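Local coordinates for protein NADPH-flavin oxidoreductase (Helicobacter pylori, PDB 2H0U) that probably reduces flavins or nitro compounds with electrons from NAD(P)H, working as a flavoprotein with bound FMN, at residues A[31-36]-A[150-155]; A[83-88]-A[136-141]; A[120-125]-A[132-137]. One frame throughout, in Å; residues are numbered along the deposited sequence.

Contact 1. Residues A[31-36]-A[150-155]; sequences EALVEV and MMAAAM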
loop_
_atom_site.group_PDB
_atom_site.type_symbol
_atom_site.label_atom_id
_atom_site.label_comp_id
_atom_site.label_asym_id
_atom_site.label_seq_id
_atom_site.Cartn_x
_atom_site.Cartn_y
_atom_site.Cartn_z
ATOM N N GLU A 31 -4.823 -4.975 19.899
ATOM C CA GLU A 31 -3.471 -4.513 20.199
ATOM C C GLU A 31 -2.515 -5.199 19.235
ATOM O O GLU A 31 -1.544 -4.600 18.792
ATOM C CB GLU A 31 -3.112 -4.880 21.657
ATOM C CG GLU A 31 -3.778 -3.935 22.669
ATOM C CD GLU A 31 -3.706 -4.429 24.109
ATOM O OE1 GLU A 31 -3.336 -5.621 24.354
ATOM O OE2 GLU A 31 -4.065 -3.623 25.005
ATOM N N ALA A 32 -2.785 -6.455 18.894
ATOM C CA ALA A 32 -1.903 -7.142 17.909
ATOM C C ALA A 32 -1.990 -6.499 16.534
ATOM O O ALA A 32 -0.965 -6.328 15.863
ATOM C CB ALA A 32 -2.228 -8.622 17.795
ATOM N N LEU A 33 -3.191 -6.108 16.124
ATOM C CA LEU A 33 -3.345 -5.474 14.806
ATOM C C LEU A 33 -2.653 -4.117 14.767
ATOM O O LEU A 33 -2.029 -3.766 13.775
ATOM C CB LEU A 33 -4.847 -5.377 14.413
ATOM C CG LEU A 33 -5.563 -6.692 14.100
ATOM C CD1 LEU A 33 -7.028 -6.452 13.824
ATOM C CD2 LEU A 33 -4.904 -7.469 12.921
ATOM N N VAL A 34 -2.705 -3.371 15.861
ATOM C CA VAL A 34 -2.023 -2.061 15.906
ATOM C C VAL A 34 -0.509 -2.305 15.800
ATOM O O VAL A 34 0.200 -1.582 15.088
ATOM C CB VAL A 34 -2.307 -1.301 17.237
ATOM C CG1 VAL A 34 -1.401 -0.036 17.313
ATOM C CG2 VAL A 34 -3.749 -0.907 17.300
ATOM N N GLU A 35 -0.050 -3.343 16.487
ATOM C CA GLU A 35 1.346 -3.772 16.364
ATOM C C GLU A 35 1.754 -4.121 14.928
ATOM O O GLU A 35 2.842 -3.745 14.475
ATOM C CB GLU A 35 1.652 -4.903 17.364
ATOM C CG GLU A 35 3.111 -5.399 17.342
ATOM C CD GLU A 35 4.129 -4.389 17.893
ATOM O OE1 GLU A 35 3.766 -3.304 18.429
ATOM O OE2 GLU A 35 5.319 -4.728 17.860
ATOM N N VAL A 36 0.900 -4.854 14.213
ATOM C CA VAL A 36 1.113 -5.099 12.777
ATOM C C VAL A 36 1.358 -3.773 12.026
ATOM O O VAL A 36 2.313 -3.658 11.245
ATOM C CB VAL A 36 -0.070 -5.909 12.157
ATOM C CG1 VAL A 36 0.045 -6.015 10.623
ATOM C CG2 VAL A 36 -0.113 -7.325 12.770
HETATM N N MSE A 150 -5.042 -5.257 7.351
HETATM C CA MSE A 150 -6.174 -6.030 6.817
HETATM C C MSE A 150 -5.819 -7.479 6.618
HETATM O O MSE A 150 -6.632 -8.367 6.898
HETATM C CB MSE A 150 -6.645 -5.435 5.492
HETATM C CG MSE A 150 -7.141 -4.043 5.775
HETATM SE SE MSE A 150 -8.018 -3.363 4.159
HETATM C CE MSE A 150 -6.492 -3.218 3.025
HETATM N N MSE A 151 -4.592 -7.752 6.146
HETATM C CA MSE A 151 -4.222 -9.128 5.932
HETATM C C MSE A 151 -4.041 -9.881 7.270
HETATM O O MSE A 151 -4.464 -11.027 7.409
HETATM C CB MSE A 151 -2.967 -9.223 5.025
HETATM C CG MSE A 151 -2.591 -10.669 4.687
HETATM SE SE MSE A 151 -3.876 -11.281 3.328
HETATM C CE MSE A 151 -4.584 -9.570 2.631
ATOM N N ALA A 152 -3.434 -9.240 8.260
ATOM C CA ALA A 152 -3.325 -9.814 9.605
ATOM C C ALA A 152 -4.702 -10.054 10.239
ATOM O O ALA A 152 -4.950 -11.104 10.903
ATOM C CB ALA A 152 -2.470 -8.866 10.474
ATOM N N ALA A 153 -5.607 -9.094 10.026
ATOM C CA ALA A 153 -6.979 -9.206 10.514
ATOM C C ALA A 153 -7.595 -10.495 9.922
ATOM O O ALA A 153 -8.188 -11.301 10.651
ATOM C CB ALA A 153 -7.787 -7.971 10.104
ATOM N N ALA A 154 -7.377 -10.719 8.617
ATOM C CA ALA A 154 -7.921 -11.947 7.957
ATOM C C ALA A 154 -7.308 -13.207 8.574
ATOM O O ALA A 154 -8.010 -14.184 8.838
ATOM C CB ALA A 154 -7.691 -11.922 6.452
HETATM N N MSE A 155 -6.019 -13.186 8.843
HETATM C CA MSE A 155 -5.397 -14.307 9.557
HETATM C C MSE A 155 -6.061 -14.609 10.900
HETATM O O MSE A 155 -6.179 -15.786 11.268
HETATM C CB MSE A 155 -3.906 -14.097 9.745
HETATM C CG MSE A 155 -3.111 -14.194 8.487
HETATM SE SE MSE A 155 -1.227 -13.763 8.896
HETATM C CE MSE A 155 -0.818 -15.376 9.979
#
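Leu33 meets Ala152 and Ala153 with the two methyls at the end of its side chain. CG lies beside the backbone N (chi1 -69°), and this directs the fork at the other helix. CD2 goes deepest. It presses on the backbone of Ala153, with CD2 3.4 Å from Ala153 N, and it also reaches the CB of Ala152 at 3.7 Å. CD1 and CD2 of Leu33 are each 4.1 Å from Ala153 CB, so the leucine straddles that methyl.

One turn on, Val36 carries the second half of the contact. Its CG1 is anti to the backbone N (chi1 173°) and its CG2 lies beside it. Both branches rest on a single methyl. CG2 of Val36 is 3.6 Å from Ala152 CB, and CG1 of Val36 is 3.8 Å from the same atom. Ala152 CB thus points into the notch between Leu33 CD2 and the fork of Val36.

The side chains that meet are all apolar. Branched side chains come from helix 27-38, and bare methyls from helix 131-155. Beside the small alanines, Leu33 CD2 reaches the helix backbone, while Val36 stops at the methyl of Ala152. The axes of the two segments come within 9.5 Å at an angle of 145°, a roughly antiparallel packing of helices within the nitroreductase-family fold.

Ala152 also touches Val6 of the second subunit, and Val36 touches Gln10 of that subunit. Within the chain, Leu33 and Ala153 also pack on Ile158, just before strand 159-163, and Ala153 reaches Phe194 of strand 186-195. Met151 and Ala154 touch Arg13, an FMN-binding residue, and helix 3-12 lies against Met151, Ala154 and Met155, on a different face of helix 131-155 from the one facing helix 27-38.

Contact 2. Residues A[83-88]-A[136-141]; sequences YLARKG and DWASKQ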
loop_
_atom_site.group_PDB
_atom_site.type_symbol
_atom_site.label_atom_id
_atom_site.label_comp_id
_atom_site.label_asym_id
_atom_site.label_seq_id
_atom_site.Cartn_x
_atom_site.Cartn_y
_atom_site.Cartn_z
ATOM N N TYR A 83 -5.761 6.704 8.933
ATOM C CA TYR A 83 -4.308 6.690 8.690
ATOM C C TYR A 83 -3.864 8.078 8.267
ATOM O O TYR A 83 -4.372 8.603 7.287
ATOM C CB TYR A 83 -3.947 5.694 7.577
ATOM C CG TYR A 83 -4.315 4.277 7.964
ATOM C CD1 TYR A 83 -3.338 3.404 8.502
ATOM C CD2 TYR A 83 -5.618 3.807 7.770
ATOM C CE1 TYR A 83 -3.674 2.092 8.892
ATOM C CE2 TYR A 83 -5.971 2.460 8.133
ATOM C CZ TYR A 83 -4.994 1.634 8.671
ATOM O OH TYR A 83 -5.323 0.350 9.040
ATOM N N LEU A 84 -2.959 8.672 9.037
ATOM C CA LEU A 84 -2.338 9.951 8.671
ATOM C C LEU A 84 -0.950 9.695 8.098
ATOM O O LEU A 84 -0.266 8.728 8.477
ATOM C CB LEU A 84 -2.216 10.887 9.879
ATOM C CG LEU A 84 -3.424 11.075 10.827
ATOM C CD1 LEU A 84 -2.935 11.977 11.997
ATOM C CD2 LEU A 84 -4.664 11.625 10.071
ATOM N N ALA A 85 -0.571 10.549 7.152
ATOM C CA ALA A 85 0.747 10.540 6.524
ATOM C C ALA A 85 1.389 11.918 6.758
ATOM O O ALA A 85 0.688 12.963 6.823
ATOM C CB ALA A 85 0.612 10.249 5.056
ATOM N N ARG A 86 2.692 11.919 7.020
ATOM C CA ARG A 86 3.366 13.186 7.275
ATOM C C ARG A 86 3.632 13.983 5.993
ATOM O O ARG A 86 3.882 13.423 4.910
ATOM C CB ARG A 86 4.681 12.933 8.009
ATOM C CG ARG A 86 4.486 12.609 9.480
ATOM C CD ARG A 86 5.818 12.468 10.183
ATOM N NE ARG A 86 5.632 12.068 11.582
ATOM C CZ ARG A 86 5.485 12.916 12.592
ATOM N NH1 ARG A 86 5.459 14.223 12.365
ATOM N NH2 ARG A 86 5.329 12.444 13.835
ATOM N N LYS A 87 3.571 15.293 6.142
ATOM C CA LYS A 87 3.849 16.244 5.091
ATOM C C LYS A 87 5.299 16.689 5.166
ATOM O O LYS A 87 5.862 16.780 6.268
ATOM C CB LYS A 87 2.971 17.479 5.332
ATOM C CG LYS A 87 1.506 17.177 5.126
ATOM C CD LYS A 87 0.676 18.388 5.266
ATOM C CE LYS A 87 -0.736 18.050 4.781
ATOM N NZ LYS A 87 -1.688 19.161 5.026
ATOM N N GLY A 88 5.848 17.012 3.998
ATOM C CA GLY A 88 7.168 17.667 3.856
ATOM C C GLY A 88 8.292 16.805 4.417
ATOM O O GLY A 88 9.179 17.307 5.093
ATOM N N ASP A 136 1.774 12.628 -1.051
ATOM C CA ASP A 136 1.278 11.370 -1.637
ATOM C C ASP A 136 2.301 10.240 -1.560
ATOM O O ASP A 136 1.919 9.080 -1.477
ATOM C CB ASP A 136 0.787 11.546 -3.064
ATOM C CG ASP A 136 -0.570 12.212 -3.132
ATOM O OD1 ASP A 136 -1.349 12.133 -2.152
ATOM O OD2 ASP A 136 -0.869 12.828 -4.175
ATOM N N TRP A 137 3.592 10.586 -1.616
ATOM C CA TRP A 137 4.660 9.598 -1.389
ATOM C C TRP A 137 4.593 8.963 0.034
ATOM O O TRP A 137 4.621 7.739 0.193
ATOM C CB TRP A 137 6.050 10.205 -1.645
ATOM C CG TRP A 137 7.167 9.269 -1.260
ATOM C CD1 TRP A 137 7.560 8.120 -1.917
ATOM C CD2 TRP A 137 8.025 9.403 -0.116
ATOM N NE1 TRP A 137 8.618 7.544 -1.233
ATOM C CE2 TRP A 137 8.924 8.323 -0.139
ATOM C CE3 TRP A 137 8.112 10.351 0.935
ATOM C CZ2 TRP A 137 9.918 8.147 0.849
ATOM C CZ3 TRP A 137 9.098 10.182 1.920
ATOM C CH2 TRP A 137 10.005 9.075 1.851
ATOM N N ALA A 138 4.423 9.794 1.052
ATOM C CA ALA A 138 4.257 9.294 2.425
ATOM C C ALA A 138 2.967 8.510 2.542
ATOM O O ALA A 138 2.886 7.506 3.298
ATOM C CB ALA A 138 4.267 10.461 3.424
ATOM N N SER A 139 1.924 8.996 1.863
ATOM C CA SER A 139 0.620 8.283 1.838
ATOM C C SER A 139 0.713 6.866 1.262
ATOM O O SER A 139 0.126 5.917 1.789
ATOM C CB SER A 139 -0.405 9.133 1.045
ATOM O OG SER A 139 -1.666 8.452 0.872
ATOM N N LYS A 140 1.467 6.702 0.188
ATOM C CA LYS A 140 1.739 5.342 -0.335
ATOM C C LYS A 140 2.251 4.378 0.766
ATOM O O LYS A 140 1.856 3.192 0.803
ATOM C CB LYS A 140 2.756 5.425 -1.507
ATOM C CG LYS A 140 2.156 6.067 -2.783
ATOM C CD LYS A 140 3.257 6.217 -3.888
ATOM C CE LYS A 140 2.759 7.259 -4.910
ATOM N NZ LYS A 140 3.660 7.189 -6.140
ATOM N N GLN A 141 3.149 4.873 1.622
ATOM C CA GLN A 141 3.711 4.032 2.680
ATOM C C GLN A 141 2.573 3.596 3.617
ATOM O O GLN A 141 2.540 2.440 4.047
ATOM C CB GLN A 141 4.796 4.776 3.505
ATOM C CG GLN A 141 5.843 5.588 2.633
ATOM C CD GLN A 141 6.492 4.755 1.544
ATOM O OE1 GLN A 141 7.010 3.667 1.799
ATOM N NE2 GLN A 141 6.485 5.277 0.325
#
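Ala85 sets its one methyl against the backbone of helix 131-155 where Ala138 joins Ser139. Ala85 CB is 3.7 Å from Ser139 N and 4.0 Å from Ala138 CB. The next residue of the strand adds its backbone. Arg86 O lies 3.3 Å from Ala138 CB, while the arginine side chain leads away from the helix. The two methyls and this carbonyl bring strand and helix close. Their segment axes approach to 7.0 Å.

Ser139 CB is 4.3 Å from Ala85 CB, at the margin of the apolar patch. OG then leaves the patch and makes polar bonds. It hydrogen-bonds to Ser189 OG on strand 186-195 and to Lys140 NZ of the second subunit.

Further along the helix Gln141 folds back on the turn before it. Two bends in the same sense do this, at chi1 -45° and chi2 -52°. NE2 of Gln141 gives a fairly straight bond of 3.1 Å to Trp137 O, with an N-H...O angle of 161°. The donor stands above the carbonyl plane. The same nitrogen lies 3.5 Å above one face of the Trp137 ring, offset toward the rim. OE1 of Gln141 accepts from Ser43 N, so both ends of the amide are tied and its rotation is fixed. This residue also touches FMN.

The chemistry thus divides by direction. Toward the strand there is close packing of two alanine methyls and backbone atoms, consistent with the short approach of the axes. The polar end of Ser139 turns to strand 186-195 and to the second subunit; that of Gln141 turns to its own helix and to Ser43, beside the FMN.

Contact 3. Residues A[120-125]-A[132-137]; sequences NFQEND and RSLFDW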
loop_
_atom_site.group_PDB
_atom_site.type_symbol
_atom_site.label_atom_id
_atom_site.label_comp_id
_atom_site.label_asym_id
_atom_site.label_seq_id
_atom_site.Cartn_x
_atom_site.Cartn_y
_atom_site.Cartn_z
ATOM N N ASN A 120 18.746 13.361 -3.519
ATOM C CA ASN A 120 18.692 12.975 -4.939
ATOM C C ASN A 120 17.555 11.993 -5.245
ATOM O O ASN A 120 16.887 12.092 -6.279
ATOM C CB ASN A 120 19.988 12.338 -5.375
ATOM C CG ASN A 120 19.955 11.905 -6.838
ATOM O OD1 ASN A 120 20.035 12.740 -7.744
ATOM N ND2 ASN A 120 19.825 10.587 -7.075
ATOM N N PHE A 121 17.396 11.010 -4.373
ATOM C CA PHE A 121 16.351 10.009 -4.511
ATOM C C PHE A 121 14.987 10.671 -4.612
ATOM O O PHE A 121 14.228 10.384 -5.529
ATOM C CB PHE A 121 16.417 9.097 -3.295
ATOM C CG PHE A 121 15.224 8.197 -3.120
ATOM C CD1 PHE A 121 14.883 7.238 -4.083
ATOM C CD2 PHE A 121 14.498 8.246 -1.941
ATOM C CE1 PHE A 121 13.806 6.359 -3.886
ATOM C CE2 PHE A 121 13.415 7.374 -1.734
ATOM C CZ PHE A 121 13.068 6.435 -2.716
ATOM N N GLN A 122 14.670 11.546 -3.667
ATOM C CA GLN A 122 13.356 12.207 -3.668
ATOM C C GLN A 122 13.129 13.219 -4.796
ATOM O O GLN A 122 12.107 13.160 -5.469
ATOM C CB GLN A 122 13.130 12.894 -2.342
ATOM C CG GLN A 122 12.947 11.892 -1.173
ATOM C CD GLN A 122 12.434 12.619 0.067
ATOM O OE1 GLN A 122 12.865 13.717 0.348
ATOM N NE2 GLN A 122 11.511 11.990 0.809
ATOM N N GLU A 123 14.084 14.139 -4.970
ATOM C CA GLU A 123 13.980 15.243 -5.926
ATOM C C GLU A 123 14.095 14.772 -7.371
ATOM O O GLU A 123 13.356 15.254 -8.232
ATOM C CB GLU A 123 15.025 16.307 -5.630
ATOM C CG GLU A 123 14.849 16.953 -4.254
ATOM C CD GLU A 123 15.762 18.143 -3.988
ATOM O OE1 GLU A 123 16.621 18.525 -4.819
ATOM O OE2 GLU A 123 15.622 18.720 -2.902
ATOM N N ASN A 124 15.008 13.833 -7.623
ATOM C CA ASN A 124 15.324 13.437 -8.992
ATOM C C ASN A 124 14.812 12.072 -9.366
ATOM O O ASN A 124 14.077 11.928 -10.356
ATOM C CB ASN A 124 16.821 13.523 -9.225
ATOM C CG ASN A 124 17.354 14.932 -9.006
ATOM O OD1 ASN A 124 18.468 15.110 -8.519
ATOM N ND2 ASN A 124 16.543 15.937 -9.338
ATOM N N ASP A 125 15.176 11.057 -8.587
ATOM C CA ASP A 125 14.687 9.703 -8.896
ATOM C C ASP A 125 13.173 9.623 -8.874
ATOM O O ASP A 125 12.583 8.995 -9.769
ATOM C CB ASP A 125 15.244 8.659 -7.930
ATOM C CG ASP A 125 16.732 8.432 -8.105
ATOM O OD1 ASP A 125 17.254 8.720 -9.171
ATOM O OD2 ASP A 125 17.379 7.953 -7.165
ATOM N N ARG A 132 2.311 18.444 -2.484
ATOM C CA ARG A 132 1.385 17.343 -2.771
ATOM C C ARG A 132 2.099 16.045 -3.148
ATOM O O ARG A 132 1.714 14.969 -2.647
ATOM C CB ARG A 132 0.365 17.767 -3.846
ATOM C CG ARG A 132 -0.463 16.618 -4.429
ATOM C CD ARG A 132 -1.572 16.278 -3.476
ATOM N NE ARG A 132 -2.516 15.246 -3.934
ATOM C CZ ARG A 132 -3.708 15.505 -4.475
ATOM N NH1 ARG A 132 -4.086 16.763 -4.726
ATOM N NH2 ARG A 132 -4.516 14.504 -4.805
ATOM N N SER A 133 3.132 16.108 -4.009
ATOM C CA SER A 133 3.840 14.891 -4.405
ATOM C C SER A 133 4.542 14.242 -3.200
ATOM O O SER A 133 4.551 13.004 -3.072
ATOM C CB SER A 133 4.773 15.149 -5.629
ATOM O OG SER A 133 5.835 16.004 -5.278
ATOM N N LEU A 134 5.081 15.086 -2.310
ATOM C CA LEU A 134 5.744 14.590 -1.077
ATOM C C LEU A 134 4.736 13.924 -0.175
ATOM O O LEU A 134 5.007 12.874 0.415
ATOM C CB LEU A 134 6.404 15.763 -0.307
ATOM C CG LEU A 134 7.783 16.188 -0.877
ATOM C CD1 LEU A 134 8.136 17.565 -0.327
ATOM C CD2 LEU A 134 8.909 15.162 -0.611
ATOM N N PHE A 135 3.599 14.585 0.007
ATOM C CA PHE A 135 2.522 14.013 0.830
ATOM C C PHE A 135 2.016 12.672 0.257
ATOM O O PHE A 135 1.872 11.678 1.004
ATOM C CB PHE A 135 1.355 14.974 0.986
ATOM C CG PHE A 135 0.222 14.337 1.694
ATOM C CD1 PHE A 135 0.298 14.136 3.064
ATOM C CD2 PHE A 135 -0.815 13.776 0.979
ATOM C CE1 PHE A 135 -0.742 13.462 3.738
ATOM C CE2 PHE A 135 -1.856 13.109 1.646
ATOM C CZ PHE A 135 -1.803 12.953 3.025
ATOM N N ASP A 136 1.774 12.628 -1.051
ATOM C CA ASP A 136 1.278 11.370 -1.637
ATOM C C ASP A 136 2.301 10.240 -1.560
ATOM O O ASP A 136 1.919 9.080 -1.477
ATOM C CB ASP A 136 0.787 11.546 -3.064
ATOM C CG ASP A 136 -0.570 12.212 -3.132
ATOM O OD1 ASP A 136 -1.349 12.133 -2.152
ATOM O OD2 ASP A 136 -0.869 12.828 -4.175
ATOM N N TRP A 137 3.592 10.586 -1.616
ATOM C CA TRP A 137 4.660 9.598 -1.389
ATOM C C TRP A 137 4.593 8.963 0.034
ATOM O O TRP A 137 4.621 7.739 0.193
ATOM C CB TRP A 137 6.050 10.205 -1.645
ATOM C CG TRP A 137 7.167 9.269 -1.260
ATOM C CD1 TRP A 137 7.560 8.120 -1.917
ATOM C CD2 TRP A 137 8.025 9.403 -0.116
ATOM N NE1 TRP A 137 8.618 7.544 -1.233
ATOM C CE2 TRP A 137 8.924 8.323 -0.139
ATOM C CE3 TRP A 137 8.112 10.351 0.935
ATOM C CZ2 TRP A 137 9.918 8.147 0.849
ATOM C CZ3 TRP A 137 9.098 10.182 1.920
ATOM C CH2 TRP A 137 10.005 9.075 1.851
#
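Gln122 brings the nitrogen of its amide up against the six-membered part of the Trp137 indole, obliquely. NE2 of Gln122 is 3.2 Å from Trp137 CZ3 and 3.4 Å from Trp137 CH2. The two side chains cross at about a right angle, and the amide plane is turned 86° from the ring plane. The glutamine is extended beyond CG, which carries the amide across to the other helix. NE2 also hydrogen-bonds to Val89 O, which helps to fix the amide at the ring.

On the other side of the amide, OE1 of Gln122 lies 4.3 Å from CD2 of Leu134, a loose contact. Phe121 CE2 approaches Trp137 CZ2 at 4.4 Å, with the rings set obliquely. Trp137 reaches both residues because its CG is anti to the backbone N (chi1 173°). The far end of the indole, rather than the backbone, bridges the gap. The segment axes are 11.8 Å apart at closest.

Within its own helix, Arg132 makes a salt bridge one turn on. Its NE is 2.9 Å from Asp136 OD2, and the oxygen is met on its syn side, with the donor 30° out of the carboxylate plane.

The contact joins the end of helix 113-125, which widens into a pi-type turn at 121-125, to the first turns of helix 131-155. Met126 and Leu128 also pack on the indole. Trp137 NE1 hydrogen-bonds to Glu164 OE1 of the second subunit, an FMN-binding residue, and Phe121 packs on the same residue. This pair of helices therefore lies against the partner chain, beside a flavin site at the dimer interface.

Overall arrangement
From the N terminus, helix 27-38 comes first, and contact 1 joins it to the end of helix 131-155, closing a loop of 113 residues. Within that loop lies contact 2, where the end of strand 79-86 meets the same long helix nearer its start. Contact 3 is also nested inside the loop of contact 1. It closes the short loop between helix 113-125 and helix 131-155. Contacts 2 and 3 share Asp136 and Trp137, and they touch where Phe135 packs on Ala85 and Lys87. Contacts 1 and 3 lie on opposite sides of the chain's centre. Helix 131-155 thus links helix 27-38, the sheet and helix 113-125, and all three contacts touch the second subunit.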